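Local coordinates for protein lipolytic enzyme, G-D-S-L family (Bacteroides thetaiotaomicron, PDB 7BR2) that metabolises the drug diltiazem as a gut microbial serine esterase of the SGNH (GDSL) hydrolase family, at residues A[107-113]-A[161-165]; A[138-142]-A[152-157]; A[184-188]-A[199-203]. All coordinates share one frame; numbering follows the deposited sequence.

Contact 1 of 3, residues A[107-113]-A[161-165]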
loop_
_atom_site.group_PDB
_atom_site.type_symbol
_atom_site.label_atom_id
_atom_site.label_comp_id
_atom_site.label_asym_id
_atom_site.label_seq_id
_atom_site.Cartn_x
_atom_site.Cartn_y
_atom_site.Cartn_z
ATOM N N GLU A 107 11.566 26.461 -11.676
ATOM C CA GLU A 107 11.677 27.299 -10.485
ATOM C C GLU A 107 10.324 27.890 -10.107
ATOM O O GLU A 107 9.955 27.911 -8.925
ATOM C CB GLU A 107 12.713 28.402 -10.702
ATOM C CG GLU A 107 12.766 29.451 -9.596
ATOM C CD GLU A 107 13.415 28.917 -8.338
ATOM O OE1 GLU A 107 14.160 27.924 -8.436
ATOM O OE2 GLU A 107 13.191 29.487 -7.255
ATOM N N GLN A 108 9.551 28.327 -11.104
ATOM C CA GLN A 108 8.235 28.886 -10.824
ATOM C C GLN A 108 7.309 27.827 -10.236
ATOM O O GLN A 108 6.568 28.097 -9.284
ATOM C CB GLN A 108 7.644 29.454 -12.118
ATOM C CG GLN A 108 8.433 30.650 -12.634
ATOM C CD GLN A 108 7.975 31.154 -13.994
ATOM O OE1 GLN A 108 7.396 30.407 -14.794
ATOM N NE2 GLN A 108 8.292 32.419 -14.287
ATOM N N LYS A 109 7.375 26.605 -10.758
ATOM C CA LYS A 109 6.529 25.538 -10.237
ATOM C C LYS A 109 6.935 25.155 -8.816
ATOM O O LYS A 109 6.072 24.943 -7.952
ATOM C CB LYS A 109 6.594 24.323 -11.164
ATOM C CG LYS A 109 5.828 24.495 -12.464
ATOM C CD LYS A 109 4.508 25.212 -12.203
ATOM C CE LYS A 109 3.440 24.812 -13.208
ATOM N NZ LYS A 109 2.254 25.715 -13.188
ATOM N N TYR A 110 8.242 25.084 -8.547
ATOM C CA TYR A 110 8.689 24.816 -7.186
ATOM C C TYR A 110 8.193 25.888 -6.225
ATOM O O TYR A 110 7.726 25.576 -5.118
ATOM C CB TYR A 110 10.214 24.707 -7.137
ATOM C CG TYR A 110 10.754 24.751 -5.731
ATOM C CD1 TYR A 110 10.754 23.626 -4.930
ATOM C CD2 TYR A 110 11.247 25.929 -5.201
ATOM C CE1 TYR A 110 11.230 23.677 -3.637
ATOM C CE2 TYR A 110 11.727 25.989 -3.918
ATOM C CZ TYR A 110 11.717 24.865 -3.136
ATOM O OH TYR A 110 12.200 24.947 -1.848
ATOM N N GLN A 111 8.285 27.157 -6.628
ATOM C CA GLN A 111 7.881 28.233 -5.726
ATOM C C GLN A 111 6.384 28.194 -5.459
ATOM O O GLN A 111 5.950 28.290 -4.303
ATOM C CB GLN A 111 8.290 29.592 -6.307
ATOM C CG GLN A 111 9.803 29.806 -6.327
ATOM C CD GLN A 111 10.406 29.805 -4.935
ATOM O OE1 GLN A 111 9.746 30.159 -3.960
ATOM N NE2 GLN A 111 11.648 29.362 -4.831
ATOM N N GLU A 112 5.588 28.005 -6.513
ATOM C CA GLU A 112 4.144 27.899 -6.340
ATOM C C GLU A 112 3.788 26.730 -5.426
ATOM O O GLU A 112 2.945 26.858 -4.520
ATOM C CB GLU A 112 3.484 27.743 -7.706
ATOM C CG GLU A 112 1.974 27.792 -7.699
ATOM C CD GLU A 112 1.365 27.339 -9.016
ATOM O OE1 GLU A 112 0.121 27.241 -9.080
ATOM O OE2 GLU A 112 2.122 27.115 -9.990
ATOM N N SER A 113 4.468 25.599 -5.609
ATOM C CA SER A 113 4.142 24.423 -4.822
ATOM C C SER A 113 4.408 24.667 -3.343
ATOM O O SER A 113 3.526 24.446 -2.509
ATOM C CB SER A 113 4.936 23.224 -5.318
ATOM O OG SER A 113 4.481 22.059 -4.681
ATOM N N ARG A 161 13.162 18.579 -5.232
ATOM C CA ARG A 161 13.239 19.840 -4.490
ATOM C C ARG A 161 12.041 20.005 -3.562
ATOM O O ARG A 161 12.186 20.424 -2.402
ATOM C CB ARG A 161 13.317 21.021 -5.454
ATOM C CG ARG A 161 14.670 21.241 -6.075
ATOM C CD ARG A 161 14.656 22.508 -6.914
ATOM N NE ARG A 161 14.800 23.710 -6.094
ATOM C CZ ARG A 161 14.580 24.942 -6.545
ATOM N NH1 ARG A 161 14.196 25.125 -7.806
ATOM N NH2 ARG A 161 14.749 25.989 -5.743
ATOM N N ILE A 162 10.840 19.718 -4.074
ATOM C CA ILE A 162 9.652 19.783 -3.222
ATOM C C ILE A 162 9.790 18.809 -2.046
ATOM O O ILE A 162 9.476 19.140 -0.892
ATOM C CB ILE A 162 8.378 19.515 -4.053
ATOM C CG1 ILE A 162 8.224 20.571 -5.155
ATOM C CG2 ILE A 162 7.147 19.515 -3.154
ATOM C CD1 ILE A 162 7.123 20.284 -6.144
ATOM N N ILE A 163 10.300 17.610 -2.314
ATOM C CA ILE A 163 10.447 16.624 -1.250
ATOM C C ILE A 163 11.458 17.092 -0.205
ATOM O O ILE A 163 11.273 16.862 0.993
ATOM C CB ILE A 163 10.824 15.261 -1.845
ATOM C CG1 ILE A 163 9.670 14.765 -2.720
ATOM C CG2 ILE A 163 11.140 14.275 -0.734
ATOM C CD1 ILE A 163 9.906 13.460 -3.410
ATOM N N GLU A 164 12.522 17.779 -0.628
ATOM C CA GLU A 164 13.471 18.329 0.340
ATOM C C GLU A 164 12.834 19.425 1.180
ATOM O O GLU A 164 13.105 19.530 2.386
ATOM C CB GLU A 164 14.730 18.846 -0.366
ATOM C CG GLU A 164 15.939 17.909 -0.293
ATOM C CD GLU A 164 16.201 17.370 1.130
ATOM O OE1 GLU A 164 16.539 18.182 2.029
ATOM O OE2 GLU A 164 16.098 16.141 1.348
ATOM N N TYR A 165 11.987 20.254 0.567
ATOM C CA TYR A 165 11.255 21.225 1.373
ATOM C C TYR A 165 10.369 20.521 2.403
ATOM O O TYR A 165 10.280 20.955 3.563
ATOM C CB TYR A 165 10.422 22.144 0.491
ATOM C CG TYR A 165 9.958 23.358 1.249
ATOM C CD1 TYR A 165 8.843 23.297 2.082
ATOM C CD2 TYR A 165 10.645 24.553 1.164
ATOM C CE1 TYR A 165 8.422 24.395 2.802
ATOM C CE2 TYR A 165 10.227 25.670 1.875
ATOM C CZ TYR A 165 9.115 25.580 2.694
ATOM O OH TYR A 165 8.698 26.681 3.401
#
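The guanidinium of Arg-161 lies flat over one face of the Tyr-110 ring. The two planes are 18° apart, and CZ of Arg-161 sits 4.0 Å from the centroid of the Tyr-110 ring, a cation-pi stack. CZ is offset toward the rim of the ring, and NH2 of Arg-161 is 3.5 Å from CE2 of Tyr-110. At the edge of the Tyr-110 ring, in its plane, lies NE2 of Gln-111, which also donates to OE2 of Glu-107, one helical turn back. The edge of the guanidinium is taken by Glu-107. NH1 of Arg-161 donates to OE1 of Glu-107 at 2.9 Å, almost straight at 162°, and forms a salt bridge. NH2 adds a weak bond to the same oxygen. The acceptor is in the guanidinium plane, but the donor comes from above the carboxylate plane. The Arg-161 chain bends at chi3 (80°), which turns the guanidinium back over the tyrosine.

Past the ring, OH of Tyr-110 comes within 3.4 Å of CD2 of Tyr-165. CD1 of Tyr-110 packs on CG1 of Ile-162 at 4.0 Å. Deeper in, CD1 of Ile-162 is 3.5 Å from OG of Ser-113.

These side chains join helices 102-125 and 155-173 of the SGNH hydrolase fold. Segments 107-113 and 161-165 of these helices run roughly parallel, their axes 10.3 Å apart. The contact is charged on the outside and mostly apolar within, where the Ser-113 hydroxyl is satisfied by a hydrogen bond to Asp-91. Gripped on its face by the ring and at its edge by the carboxylate, the guanidinium probably has little freedom to rotate.

Contact 2 of 3, residues A[138-142]-A[152-157]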
loop_
_atom_site.group_PDB
_atom_site.type_symbol
_atom_site.label_atom_id
_atom_site.label_comp_id
_atom_site.label_asym_id
_atom_site.label_seq_id
_atom_site.Cartn_x
_atom_site.Cartn_y
_atom_site.Cartn_z
ATOM N N SER A 138 6.406 9.129 -4.838
ATOM C CA SER A 138 7.068 8.301 -5.825
ATOM C C SER A 138 7.516 9.165 -7.011
ATOM O O SER A 138 6.954 10.230 -7.263
ATOM C CB SER A 138 6.123 7.180 -6.275
ATOM O OG SER A 138 4.865 7.690 -6.679
ATOM N N PRO A 139 8.518 8.720 -7.768
ATOM C CA PRO A 139 9.170 9.617 -8.726
ATOM C C PRO A 139 8.563 9.581 -10.123
ATOM O O PRO A 139 7.835 8.661 -10.499
ATOM C CB PRO A 139 10.604 9.073 -8.756
ATOM C CG PRO A 139 10.402 7.576 -8.615
ATOM C CD PRO A 139 9.187 7.401 -7.715
ATOM N N TYR A 140 8.882 10.622 -10.892
ATOM C CA TYR A 140 8.709 10.583 -12.340
ATOM C C TYR A 140 9.923 9.886 -12.949
ATOM O O TYR A 140 11.059 10.351 -12.786
ATOM C CB TYR A 140 8.550 11.990 -12.908
ATOM C CG TYR A 140 8.400 12.019 -14.414
ATOM C CD1 TYR A 140 7.183 11.733 -15.019
ATOM C CD2 TYR A 140 9.483 12.310 -15.232
ATOM C CE1 TYR A 140 7.046 11.748 -16.399
ATOM C CE2 TYR A 140 9.353 12.329 -16.622
ATOM C CZ TYR A 140 8.136 12.046 -17.197
ATOM O OH TYR A 140 8.007 12.067 -18.573
ATOM N N ASP A 141 9.700 8.762 -13.627
ATOM C CA ASP A 141 10.809 7.941 -14.115
ATOM C C ASP A 141 11.341 8.517 -15.424
ATOM O O ASP A 141 10.785 8.273 -16.494
ATOM C CB ASP A 141 10.364 6.503 -14.316
ATOM C CG ASP A 141 11.525 5.579 -14.595
ATOM O OD1 ASP A 141 12.666 6.074 -14.762
ATOM O OD2 ASP A 141 11.285 4.361 -14.684
ATOM N N GLU A 142 12.468 9.222 -15.345
ATOM C CA GLU A 142 13.079 9.870 -16.500
ATOM C C GLU A 142 13.982 8.954 -17.317
ATOM O O GLU A 142 14.258 9.261 -18.480
ATOM C CB GLU A 142 13.914 11.059 -16.013
ATOM C CG GLU A 142 13.134 12.169 -15.348
ATOM C CD GLU A 142 14.042 13.238 -14.744
ATOM O OE1 GLU A 142 15.283 13.080 -14.803
ATOM O OE2 GLU A 142 13.523 14.287 -14.316
ATOM N N PHE A 152 9.716 14.080 -19.889
ATOM C CA PHE A 152 9.758 15.472 -19.443
ATOM C C PHE A 152 11.062 15.683 -18.681
ATOM O O PHE A 152 11.187 15.297 -17.519
ATOM C CB PHE A 152 8.523 15.815 -18.612
ATOM C CG PHE A 152 7.219 15.557 -19.331
ATOM C CD1 PHE A 152 6.947 16.180 -20.544
ATOM C CD2 PHE A 152 6.289 14.667 -18.826
ATOM C CE1 PHE A 152 5.760 15.940 -21.221
ATOM C CE2 PHE A 152 5.098 14.423 -19.509
ATOM C CZ PHE A 152 4.841 15.058 -20.705
ATOM N N LYS A 153 12.039 16.313 -19.341
ATOM C CA LYS A 153 13.414 16.293 -18.856
ATOM C C LYS A 153 13.559 17.066 -17.552
ATOM O O LYS A 153 13.140 18.224 -17.446
ATOM C CB LYS A 153 14.358 16.864 -19.924
ATOM C CG LYS A 153 14.577 15.936 -21.108
ATOM C CD LYS A 153 15.588 16.469 -22.119
ATOM C CE LYS A 153 14.961 17.220 -23.283
ATOM N NZ LYS A 153 14.643 18.630 -22.985
ATOM N N LYS A 154 14.173 16.412 -16.568
ATOM C CA LYS A 154 14.511 16.980 -15.267
ATOM C C LYS A 154 13.292 17.298 -14.394
ATOM O O LYS A 154 13.413 18.012 -13.389
ATOM C CB LYS A 154 15.422 18.200 -15.420
ATOM C CG LYS A 154 16.775 17.821 -16.020
ATOM C CD LYS A 154 17.462 16.905 -15.010
ATOM C CE LYS A 154 18.848 16.446 -15.408
ATOM N NZ LYS A 154 19.392 15.509 -14.385
ATOM N N LYS A 155 12.133 16.730 -14.730
ATOM C CA LYS A 155 10.929 16.942 -13.935
ATOM C C LYS A 155 11.086 16.354 -12.530
ATOM O O LYS A 155 10.687 16.977 -11.524
ATOM C CB LYS A 155 9.734 16.351 -14.694
ATOM C CG LYS A 155 8.523 15.973 -13.873
ATOM C CD LYS A 155 7.380 15.511 -14.769
ATOM C CE LYS A 155 6.170 15.044 -13.960
ATOM N NZ LYS A 155 5.530 16.136 -13.187
ATOM N N ASN A 156 11.722 15.187 -12.426
ATOM C CA ASN A 156 11.906 14.608 -11.105
ATOM C C ASN A 156 12.838 15.433 -10.227
ATOM O O ASN A 156 12.804 15.274 -9.004
ATOM C CB ASN A 156 12.434 13.183 -11.186
ATOM C CG ASN A 156 12.194 12.428 -9.908
ATOM O OD1 ASN A 156 11.065 12.362 -9.436
ATOM N ND2 ASN A 156 13.256 11.907 -9.304
ATOM N N GLU A 157 13.648 16.326 -10.803
ATOM C CA GLU A 157 14.494 17.178 -9.967
ATOM C C GLU A 157 13.670 18.242 -9.248
ATOM O O GLU A 157 13.919 18.543 -8.073
ATOM C CB GLU A 157 15.599 17.816 -10.812
ATOM C CG GLU A 157 16.409 16.801 -11.635
ATOM C CD GLU A 157 16.926 15.613 -10.819
ATOM O OE1 GLU A 157 17.438 15.826 -9.700
ATOM O OE2 GLU A 157 16.815 14.460 -11.301
#
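The N-terminus of helix 155-173 meets the loop that follows strand 131-136, and Glu-142 reaches across to it. OE2 of Glu-142 accepts from the backbone N of Asn-156 at 2.8 Å. The N-H comes to the anti side of the carboxylate, 31° out of its plane. The chain of Glu-142 is extended beyond CG (chi2 173°), which carries the carboxylate to the first turn of the helix. A negative group at this end probably interacts favourably with the helix dipole.

Lys-154 holds the N-cap position, and a type II beta turn from Phe-152 to Lys-155 leads the chain into the helix. The loop and helix belong to the crossover between parallel strands 131-136 and 176-179 of the central sheet.

Asn-156 works in the other direction. Its OD1 accepts from N of Tyr-140 at 3.1 Å, with the donor well above the carbonyl plane, while its ND2 is hydrogen-bonded to OD1 of Asn-181.

The aliphatic part of Lys-155 lies across one face of the Tyr-140 ring. CD of Lys-155 stands 3.7 Å from the centroid of the Tyr-140 ring, a CH-pi contact. The ammonium goes on to Ser-92 and to the carbonyls of Met-89 and Gly-93. At the far end of the ring, OH of Tyr-140 accepts from N of Phe-152 at 3.0 Å in a nearly straight bond (171°).

Contact 3 of 3, residues A[184-188]-A[199-203]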
loop_
_atom_site.group_PDB
_atom_site.type_symbol
_atom_site.label_atom_id
_atom_site.label_comp_id
_atom_site.label_asym_id
_atom_site.label_seq_id
_atom_site.Cartn_x
_atom_site.Cartn_y
_atom_site.Cartn_z
ATOM N N MET A 184 12.876 4.462 -4.972
ATOM C CA MET A 184 12.238 3.971 -6.181
ATOM C C MET A 184 13.059 4.323 -7.412
ATOM O O MET A 184 13.109 3.547 -8.367
ATOM C CB MET A 184 10.817 4.516 -6.282
ATOM C CG MET A 184 9.843 3.814 -5.347
ATOM S SD MET A 184 8.185 4.514 -5.446
ATOM C CE MET A 184 7.587 3.660 -6.915
ATOM N N VAL A 185 13.696 5.497 -7.420
ATOM C CA VAL A 185 14.643 5.807 -8.491
ATOM C C VAL A 185 15.758 4.773 -8.510
ATOM O O VAL A 185 16.139 4.271 -9.573
ATOM C CB VAL A 185 15.201 7.232 -8.319
ATOM C CG1 VAL A 185 16.339 7.464 -9.295
ATOM C CG2 VAL A 185 14.119 8.257 -8.558
ATOM N N ALA A 186 16.260 4.405 -7.327
ATOM C CA ALA A 186 17.343 3.428 -7.246
ATOM C C ALA A 186 16.909 2.083 -7.814
ATOM O O ALA A 186 17.638 1.460 -8.605
ATOM C CB ALA A 186 17.807 3.283 -5.796
ATOM N N ILE A 187 15.717 1.619 -7.426
ATOM C CA ILE A 187 15.212 0.358 -7.963
ATOM C C ILE A 187 15.022 0.465 -9.470
ATOM O O ILE A 187 15.256 -0.497 -10.214
ATOM C CB ILE A 187 13.899 -0.041 -7.266
ATOM C CG1 ILE A 187 14.140 -0.337 -5.793
ATOM C CG2 ILE A 187 13.266 -1.247 -7.964
ATOM C CD1 ILE A 187 12.916 -0.093 -4.925
ATOM N N ASN A 188 14.546 1.621 -9.935
ATOM C CA ASN A 188 14.389 1.834 -11.367
ATOM C C ASN A 188 15.722 1.667 -12.085
ATOM O O ASN A 188 15.796 0.993 -13.115
ATOM C CB ASN A 188 13.776 3.211 -11.636
ATOM C CG ASN A 188 12.254 3.213 -11.501
ATOM O OD1 ASN A 188 11.612 2.164 -11.529
ATOM N ND2 ASN A 188 11.676 4.397 -11.352
ATOM N N THR A 199 10.086 -0.391 -15.368
ATOM C CA THR A 199 9.816 0.772 -14.536
ATOM C C THR A 199 8.864 0.389 -13.415
ATOM O O THR A 199 7.988 -0.461 -13.587
ATOM C CB THR A 199 9.228 1.923 -15.368
ATOM O OG1 THR A 199 8.888 3.021 -14.517
ATOM C CG2 THR A 199 8.002 1.461 -16.120
ATOM N N LEU A 200 9.068 1.009 -12.259
ATOM C CA LEU A 200 8.093 0.949 -11.180
ATOM C C LEU A 200 6.930 1.907 -11.398
ATOM O O LEU A 200 5.946 1.839 -10.651
ATOM C CB LEU A 200 8.743 1.278 -9.836
ATOM C CG LEU A 200 9.672 0.257 -9.201
ATOM C CD1 LEU A 200 10.141 0.790 -7.853
ATOM C CD2 LEU A 200 9.023 -1.118 -9.076
ATOM N N CYS A 201 7.053 2.835 -12.349
ATOM C CA CYS A 201 6.120 3.939 -12.500
ATOM C C CYS A 201 5.178 3.793 -13.700
ATOM O O CYS A 201 4.802 4.780 -14.329
ATOM C CB CYS A 201 6.886 5.257 -12.558
ATOM S SG CYS A 201 8.077 5.432 -11.169
ATOM N N GLY A 202 4.767 2.567 -14.015
ATOM C CA GLY A 202 3.651 2.379 -14.928
ATOM C C GLY A 202 3.981 2.707 -16.377
ATOM O O GLY A 202 5.122 2.991 -16.746
ATOM N N ASN A 203 2.926 2.698 -17.200
ATOM C CA ASN A 203 3.075 2.904 -18.640
ATOM C C ASN A 203 3.436 4.339 -19.009
ATOM O O ASN A 203 3.906 4.570 -20.126
ATOM C CB ASN A 203 1.784 2.504 -19.371
ATOM C CG ASN A 203 1.056 1.333 -18.701
ATOM O OD1 ASN A 203 1.670 0.343 -18.299
ATOM N ND2 ASN A 203 -0.267 1.440 -18.604
#
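Leu-200 inserts its side chain against helix 181-194, and Asn-188 of that helix binds its backbone. This joins the helix to the loop that leads to helix 210-223 in the SGNH hydrolase fold. The same loop carries Asp-204 and His-207, which with Ser-28 probably form the Ser-His-Asp triad of this family.

The polar bond comes first. N of Leu-200 donates to OD1 of Asn-188 at 2.9 Å and 165°. The donor is tilted only 17° from the carbonyl plane. CG of Asn-188 lies opposite its own carbonyl carbon (chi1 -83°), and this swings the amide across to the loop. The same oxygen also touches CB of Leu-200, at 3.4 Å.

The apolar contact is made mainly by one methyl. CD1 of Leu-200 lies 3.7 Å from CG2 of Ile-187, whose side chain crosses that of the leucine at about a right angle. The same CD1 is 3.9 Å from CG of Met-184. A bend at chi3 brings the methyl CE of Met-184 to 3.9 Å from CB of Leu-200. Leucine is thus met by residues from successive turns of the helix.

Around this first shell lies helix 210-223, where Val-215 packs on both Ile-187 and Leu-200, and Met-216 and Leu-219 pack on Met-184. The loop has its own brace. OG1 of Thr-199 accepts from N of Cys-201 at 2.8 Å, which makes an ST turn around Leu-200. That hydroxyl is also hydrogen-bonded to Asp-141. At the other end of the Asn-188 amide, ND2 lies 3.7 Å from SG of Cys-201.

Contact 3 is the buried one, while contacts 1 and 2 are only partly buried. Contacts 1 and 2 share helix 155-173: contact 2 lies at its start and contact 1 along its flank, and both segments of contact 2 fall between those of contact 1 in the sequence. Contacts 2 and 3 touch directly, with centres about 11 Å apart. O of Pro-139 packs on SG of Cys-201, and Ser-138 packs on Met-184. Contacts 1 and 3 do not meet; their nearest atoms are about 8 Å apart. The chemistry changes with place: salt bridge and cation-pi stacking in contact 1, backbone N-H groups held by side chains in contact 2, and mostly apolar packing with one hydrogen bond to a side-chain amide in contact 3.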